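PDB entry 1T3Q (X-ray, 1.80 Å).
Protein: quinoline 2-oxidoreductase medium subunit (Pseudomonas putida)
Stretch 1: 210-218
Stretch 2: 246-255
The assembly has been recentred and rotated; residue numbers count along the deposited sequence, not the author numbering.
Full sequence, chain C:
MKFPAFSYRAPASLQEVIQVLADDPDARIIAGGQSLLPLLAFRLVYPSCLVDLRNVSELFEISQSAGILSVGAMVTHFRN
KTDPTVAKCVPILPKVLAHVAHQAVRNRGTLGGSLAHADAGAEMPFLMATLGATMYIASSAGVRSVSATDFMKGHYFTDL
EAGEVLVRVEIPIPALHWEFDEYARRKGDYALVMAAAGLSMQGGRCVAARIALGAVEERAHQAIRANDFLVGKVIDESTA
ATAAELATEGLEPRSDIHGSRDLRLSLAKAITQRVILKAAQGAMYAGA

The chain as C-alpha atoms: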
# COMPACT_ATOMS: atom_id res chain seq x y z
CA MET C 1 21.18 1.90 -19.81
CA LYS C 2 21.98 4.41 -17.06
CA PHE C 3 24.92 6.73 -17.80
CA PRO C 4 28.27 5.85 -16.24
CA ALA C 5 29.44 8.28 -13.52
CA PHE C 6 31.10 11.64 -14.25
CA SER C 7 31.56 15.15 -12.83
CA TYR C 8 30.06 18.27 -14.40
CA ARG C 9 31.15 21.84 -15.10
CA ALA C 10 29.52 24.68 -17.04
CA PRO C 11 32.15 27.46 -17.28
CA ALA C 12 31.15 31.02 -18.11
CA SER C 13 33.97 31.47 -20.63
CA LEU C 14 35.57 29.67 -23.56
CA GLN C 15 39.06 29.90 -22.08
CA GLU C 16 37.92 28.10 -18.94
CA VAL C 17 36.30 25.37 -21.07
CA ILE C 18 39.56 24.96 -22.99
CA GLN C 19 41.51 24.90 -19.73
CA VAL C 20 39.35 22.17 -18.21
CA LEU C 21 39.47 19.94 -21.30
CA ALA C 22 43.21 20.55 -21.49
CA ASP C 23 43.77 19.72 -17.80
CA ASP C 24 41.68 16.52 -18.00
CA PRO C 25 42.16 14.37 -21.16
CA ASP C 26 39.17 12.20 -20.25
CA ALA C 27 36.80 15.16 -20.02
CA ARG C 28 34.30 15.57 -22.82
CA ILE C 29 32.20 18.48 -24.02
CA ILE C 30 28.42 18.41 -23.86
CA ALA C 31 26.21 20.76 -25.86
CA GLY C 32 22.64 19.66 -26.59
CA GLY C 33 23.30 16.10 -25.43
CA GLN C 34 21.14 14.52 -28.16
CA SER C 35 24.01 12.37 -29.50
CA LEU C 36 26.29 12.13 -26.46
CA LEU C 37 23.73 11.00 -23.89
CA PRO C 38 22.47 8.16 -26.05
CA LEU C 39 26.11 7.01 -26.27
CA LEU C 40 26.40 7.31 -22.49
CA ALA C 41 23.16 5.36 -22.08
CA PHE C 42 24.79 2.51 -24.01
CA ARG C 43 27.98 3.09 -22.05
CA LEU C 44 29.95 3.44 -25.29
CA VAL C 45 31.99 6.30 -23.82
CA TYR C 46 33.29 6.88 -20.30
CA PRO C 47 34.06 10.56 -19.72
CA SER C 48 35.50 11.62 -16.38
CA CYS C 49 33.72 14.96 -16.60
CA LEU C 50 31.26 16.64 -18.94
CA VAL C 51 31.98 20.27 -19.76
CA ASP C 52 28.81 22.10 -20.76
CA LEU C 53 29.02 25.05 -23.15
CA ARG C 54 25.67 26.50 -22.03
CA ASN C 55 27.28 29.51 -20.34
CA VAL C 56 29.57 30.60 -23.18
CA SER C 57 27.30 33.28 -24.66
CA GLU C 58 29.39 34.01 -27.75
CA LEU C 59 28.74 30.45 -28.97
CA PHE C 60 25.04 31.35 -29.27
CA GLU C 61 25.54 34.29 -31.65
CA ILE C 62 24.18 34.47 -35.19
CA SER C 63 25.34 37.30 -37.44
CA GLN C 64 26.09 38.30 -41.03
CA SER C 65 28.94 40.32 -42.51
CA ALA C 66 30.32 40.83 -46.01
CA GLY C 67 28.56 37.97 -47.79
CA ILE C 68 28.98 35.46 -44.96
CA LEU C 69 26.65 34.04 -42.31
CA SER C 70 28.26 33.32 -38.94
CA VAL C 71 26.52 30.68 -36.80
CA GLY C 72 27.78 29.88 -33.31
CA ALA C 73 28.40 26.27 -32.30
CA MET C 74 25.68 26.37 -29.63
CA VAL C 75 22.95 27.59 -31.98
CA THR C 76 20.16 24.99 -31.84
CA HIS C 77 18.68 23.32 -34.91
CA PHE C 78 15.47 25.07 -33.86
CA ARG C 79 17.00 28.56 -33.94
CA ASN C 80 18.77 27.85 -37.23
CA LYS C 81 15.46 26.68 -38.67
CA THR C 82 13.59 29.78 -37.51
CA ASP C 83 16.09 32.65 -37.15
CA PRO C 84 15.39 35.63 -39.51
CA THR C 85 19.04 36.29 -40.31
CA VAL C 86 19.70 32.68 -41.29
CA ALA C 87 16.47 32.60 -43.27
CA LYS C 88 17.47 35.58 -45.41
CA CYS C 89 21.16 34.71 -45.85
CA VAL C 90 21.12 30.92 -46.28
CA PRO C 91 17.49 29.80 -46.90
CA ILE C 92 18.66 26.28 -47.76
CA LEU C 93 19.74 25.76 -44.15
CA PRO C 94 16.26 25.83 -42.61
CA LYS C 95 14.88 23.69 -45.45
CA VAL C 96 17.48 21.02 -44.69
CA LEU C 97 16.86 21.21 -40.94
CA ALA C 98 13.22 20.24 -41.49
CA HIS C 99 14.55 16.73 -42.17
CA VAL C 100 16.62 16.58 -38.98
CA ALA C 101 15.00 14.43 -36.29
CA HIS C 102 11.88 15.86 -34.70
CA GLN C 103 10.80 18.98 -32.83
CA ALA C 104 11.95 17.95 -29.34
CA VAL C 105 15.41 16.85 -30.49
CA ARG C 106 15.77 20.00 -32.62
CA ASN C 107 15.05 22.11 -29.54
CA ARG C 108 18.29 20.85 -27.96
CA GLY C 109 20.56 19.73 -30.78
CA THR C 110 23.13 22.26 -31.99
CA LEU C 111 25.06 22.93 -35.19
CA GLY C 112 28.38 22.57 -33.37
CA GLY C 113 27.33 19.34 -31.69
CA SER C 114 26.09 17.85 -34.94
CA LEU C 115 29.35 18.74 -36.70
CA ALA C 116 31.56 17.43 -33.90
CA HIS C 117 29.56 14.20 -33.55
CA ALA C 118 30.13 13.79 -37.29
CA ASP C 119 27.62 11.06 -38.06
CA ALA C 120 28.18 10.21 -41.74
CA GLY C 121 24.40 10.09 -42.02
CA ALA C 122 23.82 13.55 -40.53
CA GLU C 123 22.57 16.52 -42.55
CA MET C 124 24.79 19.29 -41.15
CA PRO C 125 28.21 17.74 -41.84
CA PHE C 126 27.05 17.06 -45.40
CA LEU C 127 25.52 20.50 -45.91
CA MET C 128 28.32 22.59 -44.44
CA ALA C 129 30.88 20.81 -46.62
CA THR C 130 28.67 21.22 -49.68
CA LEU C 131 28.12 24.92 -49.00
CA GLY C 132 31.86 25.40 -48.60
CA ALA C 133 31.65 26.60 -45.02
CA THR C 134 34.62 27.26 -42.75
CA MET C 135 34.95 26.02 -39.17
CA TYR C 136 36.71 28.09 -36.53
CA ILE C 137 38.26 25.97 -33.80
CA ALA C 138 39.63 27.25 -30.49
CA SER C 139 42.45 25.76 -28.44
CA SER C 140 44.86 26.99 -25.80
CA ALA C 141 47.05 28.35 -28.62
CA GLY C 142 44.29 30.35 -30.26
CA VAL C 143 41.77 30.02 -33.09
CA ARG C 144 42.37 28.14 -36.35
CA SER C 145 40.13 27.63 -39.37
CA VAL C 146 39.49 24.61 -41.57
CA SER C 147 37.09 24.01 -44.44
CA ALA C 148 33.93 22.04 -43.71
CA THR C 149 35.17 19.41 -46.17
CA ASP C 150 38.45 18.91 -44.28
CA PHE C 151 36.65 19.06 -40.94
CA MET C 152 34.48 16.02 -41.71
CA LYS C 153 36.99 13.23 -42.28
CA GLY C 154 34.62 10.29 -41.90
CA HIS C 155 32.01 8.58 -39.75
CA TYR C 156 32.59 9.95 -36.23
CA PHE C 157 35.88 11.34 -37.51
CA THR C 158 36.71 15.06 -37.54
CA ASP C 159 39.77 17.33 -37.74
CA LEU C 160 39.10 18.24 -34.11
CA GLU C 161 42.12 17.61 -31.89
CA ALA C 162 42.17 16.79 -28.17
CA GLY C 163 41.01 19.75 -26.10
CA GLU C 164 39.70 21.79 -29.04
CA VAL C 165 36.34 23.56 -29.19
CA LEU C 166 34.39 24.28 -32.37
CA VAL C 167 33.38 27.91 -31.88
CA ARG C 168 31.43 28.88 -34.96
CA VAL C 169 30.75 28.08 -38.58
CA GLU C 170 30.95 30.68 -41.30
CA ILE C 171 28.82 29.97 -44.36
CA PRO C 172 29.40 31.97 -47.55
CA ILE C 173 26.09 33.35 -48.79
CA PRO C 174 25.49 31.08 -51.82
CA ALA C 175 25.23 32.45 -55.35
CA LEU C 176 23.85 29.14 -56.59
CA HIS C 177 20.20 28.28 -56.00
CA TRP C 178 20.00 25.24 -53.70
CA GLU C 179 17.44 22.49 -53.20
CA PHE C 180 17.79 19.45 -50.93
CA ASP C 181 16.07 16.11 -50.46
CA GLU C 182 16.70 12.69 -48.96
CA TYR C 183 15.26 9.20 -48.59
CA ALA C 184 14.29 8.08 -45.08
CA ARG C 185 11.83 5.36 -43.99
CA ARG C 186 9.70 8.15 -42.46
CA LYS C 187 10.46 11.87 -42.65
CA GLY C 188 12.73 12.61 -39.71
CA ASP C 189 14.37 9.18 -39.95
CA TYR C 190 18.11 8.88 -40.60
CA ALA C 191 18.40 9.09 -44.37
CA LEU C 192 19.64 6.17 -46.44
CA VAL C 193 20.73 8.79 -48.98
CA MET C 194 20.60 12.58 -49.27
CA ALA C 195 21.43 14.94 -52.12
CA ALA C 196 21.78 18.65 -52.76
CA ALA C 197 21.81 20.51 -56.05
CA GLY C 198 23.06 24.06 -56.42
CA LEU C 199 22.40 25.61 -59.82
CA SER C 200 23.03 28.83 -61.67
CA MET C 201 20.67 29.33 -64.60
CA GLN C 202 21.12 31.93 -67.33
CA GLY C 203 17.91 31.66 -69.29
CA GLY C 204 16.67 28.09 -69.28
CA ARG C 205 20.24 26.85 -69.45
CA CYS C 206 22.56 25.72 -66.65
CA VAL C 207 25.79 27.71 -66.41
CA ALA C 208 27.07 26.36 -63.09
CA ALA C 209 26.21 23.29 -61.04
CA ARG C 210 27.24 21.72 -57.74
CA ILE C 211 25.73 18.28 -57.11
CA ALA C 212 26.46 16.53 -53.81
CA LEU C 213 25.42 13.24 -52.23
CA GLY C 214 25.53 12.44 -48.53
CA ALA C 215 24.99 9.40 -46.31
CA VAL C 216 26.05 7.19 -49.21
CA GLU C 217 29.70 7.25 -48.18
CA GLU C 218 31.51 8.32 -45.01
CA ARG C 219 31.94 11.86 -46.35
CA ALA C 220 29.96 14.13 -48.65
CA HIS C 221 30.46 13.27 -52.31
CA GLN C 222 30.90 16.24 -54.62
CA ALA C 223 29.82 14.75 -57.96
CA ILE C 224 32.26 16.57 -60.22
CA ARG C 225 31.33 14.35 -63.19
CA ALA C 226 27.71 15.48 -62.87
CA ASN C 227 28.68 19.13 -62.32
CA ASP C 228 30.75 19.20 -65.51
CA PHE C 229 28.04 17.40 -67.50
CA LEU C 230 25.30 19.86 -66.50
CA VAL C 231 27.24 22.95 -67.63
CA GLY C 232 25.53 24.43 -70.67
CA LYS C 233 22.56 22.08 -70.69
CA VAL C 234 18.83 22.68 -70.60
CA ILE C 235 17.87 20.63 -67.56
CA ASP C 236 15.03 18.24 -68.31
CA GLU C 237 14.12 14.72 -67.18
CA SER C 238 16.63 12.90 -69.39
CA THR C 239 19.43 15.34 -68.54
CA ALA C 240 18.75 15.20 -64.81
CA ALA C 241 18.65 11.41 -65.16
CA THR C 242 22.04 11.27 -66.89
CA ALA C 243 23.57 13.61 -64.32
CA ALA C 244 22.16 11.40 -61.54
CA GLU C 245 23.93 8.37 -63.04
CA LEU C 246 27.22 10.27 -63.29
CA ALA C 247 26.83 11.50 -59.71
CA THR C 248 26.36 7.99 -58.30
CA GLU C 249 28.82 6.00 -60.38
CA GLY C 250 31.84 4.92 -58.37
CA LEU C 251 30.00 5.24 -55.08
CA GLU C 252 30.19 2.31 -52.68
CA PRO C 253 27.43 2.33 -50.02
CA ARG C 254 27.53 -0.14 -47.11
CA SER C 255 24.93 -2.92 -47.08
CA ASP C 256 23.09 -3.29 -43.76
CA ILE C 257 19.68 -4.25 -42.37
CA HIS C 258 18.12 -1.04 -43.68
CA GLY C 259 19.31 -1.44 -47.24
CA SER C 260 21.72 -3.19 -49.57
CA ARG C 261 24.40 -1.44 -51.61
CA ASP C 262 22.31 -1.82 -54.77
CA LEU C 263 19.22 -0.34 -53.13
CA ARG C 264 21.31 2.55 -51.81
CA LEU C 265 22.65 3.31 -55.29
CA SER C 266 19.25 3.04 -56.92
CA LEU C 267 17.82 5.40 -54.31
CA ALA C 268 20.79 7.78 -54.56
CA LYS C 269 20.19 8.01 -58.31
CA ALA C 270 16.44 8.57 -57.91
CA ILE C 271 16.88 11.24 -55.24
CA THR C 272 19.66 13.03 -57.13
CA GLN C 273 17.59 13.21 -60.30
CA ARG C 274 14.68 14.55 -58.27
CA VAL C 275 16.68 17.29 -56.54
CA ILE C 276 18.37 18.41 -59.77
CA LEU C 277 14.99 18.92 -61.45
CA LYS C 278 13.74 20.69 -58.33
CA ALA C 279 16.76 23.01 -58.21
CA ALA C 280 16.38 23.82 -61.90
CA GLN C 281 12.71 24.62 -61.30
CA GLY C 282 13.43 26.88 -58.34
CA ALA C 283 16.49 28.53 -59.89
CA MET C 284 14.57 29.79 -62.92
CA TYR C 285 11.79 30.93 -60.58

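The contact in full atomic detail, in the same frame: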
# COMPACT_ATOMS: atom_id res chain seq x y z
N ARG C 210 26.54 22.38 -58.83
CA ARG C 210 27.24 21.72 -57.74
C ARG C 210 26.27 20.67 -57.21
O ARG C 210 25.26 20.99 -56.58
CB ARG C 210 27.60 22.70 -56.62
CG ARG C 210 28.72 23.68 -56.97
CD ARG C 210 30.08 22.98 -57.10
NE ARG C 210 30.59 22.49 -55.82
CZ ARG C 210 31.81 21.98 -55.64
NH1 ARG C 210 32.64 21.87 -56.67
NH2 ARG C 210 32.18 21.56 -54.44
N ILE C 211 26.56 19.41 -57.52
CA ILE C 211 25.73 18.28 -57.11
C ILE C 211 26.49 17.52 -56.03
O ILE C 211 27.66 17.19 -56.22
CB ILE C 211 25.46 17.33 -58.29
CG1 ILE C 211 24.94 18.12 -59.49
CG2 ILE C 211 24.47 16.25 -57.88
CD1 ILE C 211 23.72 18.97 -59.20
N ALA C 212 25.83 17.25 -54.91
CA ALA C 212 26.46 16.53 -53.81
C ALA C 212 25.56 15.47 -53.21
O ALA C 212 24.35 15.66 -53.07
CB ALA C 212 26.89 17.52 -52.73
N LEU C 213 26.16 14.34 -52.84
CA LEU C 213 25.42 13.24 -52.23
C LEU C 213 25.99 12.96 -50.84
O LEU C 213 27.20 12.96 -50.65
CB LEU C 213 25.51 11.98 -53.08
CG LEU C 213 24.63 11.90 -54.34
CD1 LEU C 213 25.06 12.97 -55.34
CD2 LEU C 213 24.76 10.52 -54.95
N GLY C 214 25.10 12.73 -49.89
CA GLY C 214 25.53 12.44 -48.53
C GLY C 214 24.92 11.15 -48.02
O GLY C 214 23.97 10.63 -48.61
N ALA C 215 25.48 10.63 -46.93
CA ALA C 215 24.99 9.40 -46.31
C ALA C 215 25.22 8.16 -47.16
O ALA C 215 24.88 7.05 -46.75
CB ALA C 215 23.51 9.54 -45.96
N VAL C 216 25.78 8.33 -48.35
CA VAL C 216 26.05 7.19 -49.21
C VAL C 216 27.42 6.67 -48.81
O VAL C 216 27.64 5.46 -48.68
CB VAL C 216 26.05 7.58 -50.70
CG1 VAL C 216 26.35 6.36 -51.55
CG2 VAL C 216 24.70 8.15 -51.07
N GLU C 217 28.35 7.59 -48.60
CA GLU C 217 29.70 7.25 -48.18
C GLU C 217 30.00 7.99 -46.88
O GLU C 217 29.21 8.82 -46.44
CB GLU C 217 30.70 7.59 -49.28
CG GLU C 217 30.61 6.61 -50.45
CD GLU C 217 31.65 6.84 -51.52
OE1 GLU C 217 31.77 5.97 -52.41
OE2 GLU C 217 32.34 7.88 -51.48
N GLU C 218 31.14 7.69 -46.27
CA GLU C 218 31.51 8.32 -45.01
C GLU C 218 31.66 9.83 -45.03
O GLU C 218 31.66 10.47 -43.98
CB GLU C 218 32.79 7.68 -44.46
CG GLU C 218 32.50 6.50 -43.55
CD GLU C 218 33.73 6.05 -42.79
OE1 GLU C 218 34.47 6.92 -42.29
OE2 GLU C 218 33.94 4.82 -42.68
N LEU C 246 25.84 9.82 -63.41
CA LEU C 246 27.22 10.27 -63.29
C LEU C 246 27.57 10.58 -61.84
O LEU C 246 28.69 10.31 -61.40
CB LEU C 246 27.44 11.52 -64.14
CG LEU C 246 27.41 11.35 -65.66
CD1 LEU C 246 27.49 12.72 -66.32
CD2 LEU C 246 28.56 10.47 -66.11
N ALA C 247 26.62 11.14 -61.11
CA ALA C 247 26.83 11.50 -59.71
C ALA C 247 26.94 10.30 -58.77
O ALA C 247 27.56 10.39 -57.71
CB ALA C 247 25.71 12.41 -59.24
N THR C 248 26.34 9.18 -59.16
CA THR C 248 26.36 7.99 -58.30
C THR C 248 27.35 6.91 -58.72
O THR C 248 27.63 6.00 -57.95
CB THR C 248 24.95 7.37 -58.21
OG1 THR C 248 24.48 7.03 -59.52
CG2 THR C 248 23.98 8.35 -57.57
N GLU C 249 27.88 7.01 -59.93
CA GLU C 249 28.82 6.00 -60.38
C GLU C 249 30.12 6.09 -59.59
O GLU C 249 30.65 7.18 -59.35
N GLY C 250 30.62 4.94 -59.15
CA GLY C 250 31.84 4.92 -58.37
C GLY C 250 31.57 4.89 -56.88
O GLY C 250 32.45 4.57 -56.09
N LEU C 251 30.35 5.23 -56.49
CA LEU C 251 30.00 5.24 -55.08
C LEU C 251 29.88 3.81 -54.55
O LEU C 251 29.46 2.91 -55.27
CB LEU C 251 28.69 6.00 -54.85
CG LEU C 251 28.70 7.48 -55.24
CD1 LEU C 251 27.37 8.10 -54.89
CD2 LEU C 251 29.83 8.20 -54.53
N GLU C 252 30.24 3.62 -53.29
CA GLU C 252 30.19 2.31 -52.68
C GLU C 252 29.51 2.36 -51.31
O GLU C 252 30.17 2.48 -50.29
CB GLU C 252 31.61 1.75 -52.52
N PRO C 253 28.17 2.29 -51.29
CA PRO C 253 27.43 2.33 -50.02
C PRO C 253 27.59 1.01 -49.26
O PRO C 253 27.85 -0.02 -49.87
CB PRO C 253 25.98 2.54 -50.47
CG PRO C 253 26.10 3.12 -51.85
CD PRO C 253 27.25 2.35 -52.43
N ARG C 254 27.41 1.06 -47.95
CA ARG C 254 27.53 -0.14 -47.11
C ARG C 254 26.18 -0.83 -46.98
O ARG C 254 25.17 -0.19 -46.67
CB ARG C 254 28.03 0.24 -45.72
N SER C 255 26.16 -2.14 -47.21
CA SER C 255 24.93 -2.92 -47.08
C SER C 255 24.68 -3.24 -45.61
O SER C 255 25.58 -3.71 -44.92
CB SER C 255 25.04 -4.24 -47.87
OG SER C 255 25.12 -4.02 -49.26

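Stretch 1 is the end of a strand, 210-214, followed by a loop. Stretch 2 is the end of a helix, a turn and an extended loop. The contact is mostly apolar, with one hydrogen bond, and buries 377 Å² summed over both sides.

Arg210 does not reach stretch 2. Ile211 starts the contact. Its CA-to-CB bond points toward the helix end, but the tip of the side chain leads away. Its CG2 lies 4.3 Å from Ala247 CB. Ala212 points away, as expected for alternation along a strand.

Leu213 points toward stretch 2 again and is buried. Its CD1 lies 4.0 Å from Ala247 CB. Its CD2 lies 3.5 Å from Thr248 CG2 and 3.6 Å from Leu251 CD1. The branched leucine thus touches both the helix end and the residue that closes the turn. The methyl of Ala247 faces the strand, and the CA atoms of Ile211 and Ala247 are 7.3 Å apart.

Gly214 and Ala215 make no contact. Val216 is buried, with chi1 in t. Its CG1 packs 3.3 Å from Pro253 CG and 3.9 Å from Leu251 CD1. All three side chains are apolar, which suits this buried site. The backbone adds a CA-H...O contact, Pro253 CA to Val216 O, at 3.4 Å.

Glu217 supplies the polar link. Its CA-to-CB bond points sideways, but chi1 in m and chi2 in t bring its end nearer. Glu217 OE1 accepts a hydrogen bond from Glu252 N at 2.9 Å, with an angle of 153° at the hydrogen. This backbone NH follows a type II turn from Thr248 to Leu251, closed by Leu251 N to Thr248 O at 3.2 Å. Gly250 suits the turn because its backbone angles would jam a CB against the preceding carbonyl O. Glu218 lies beyond the contact.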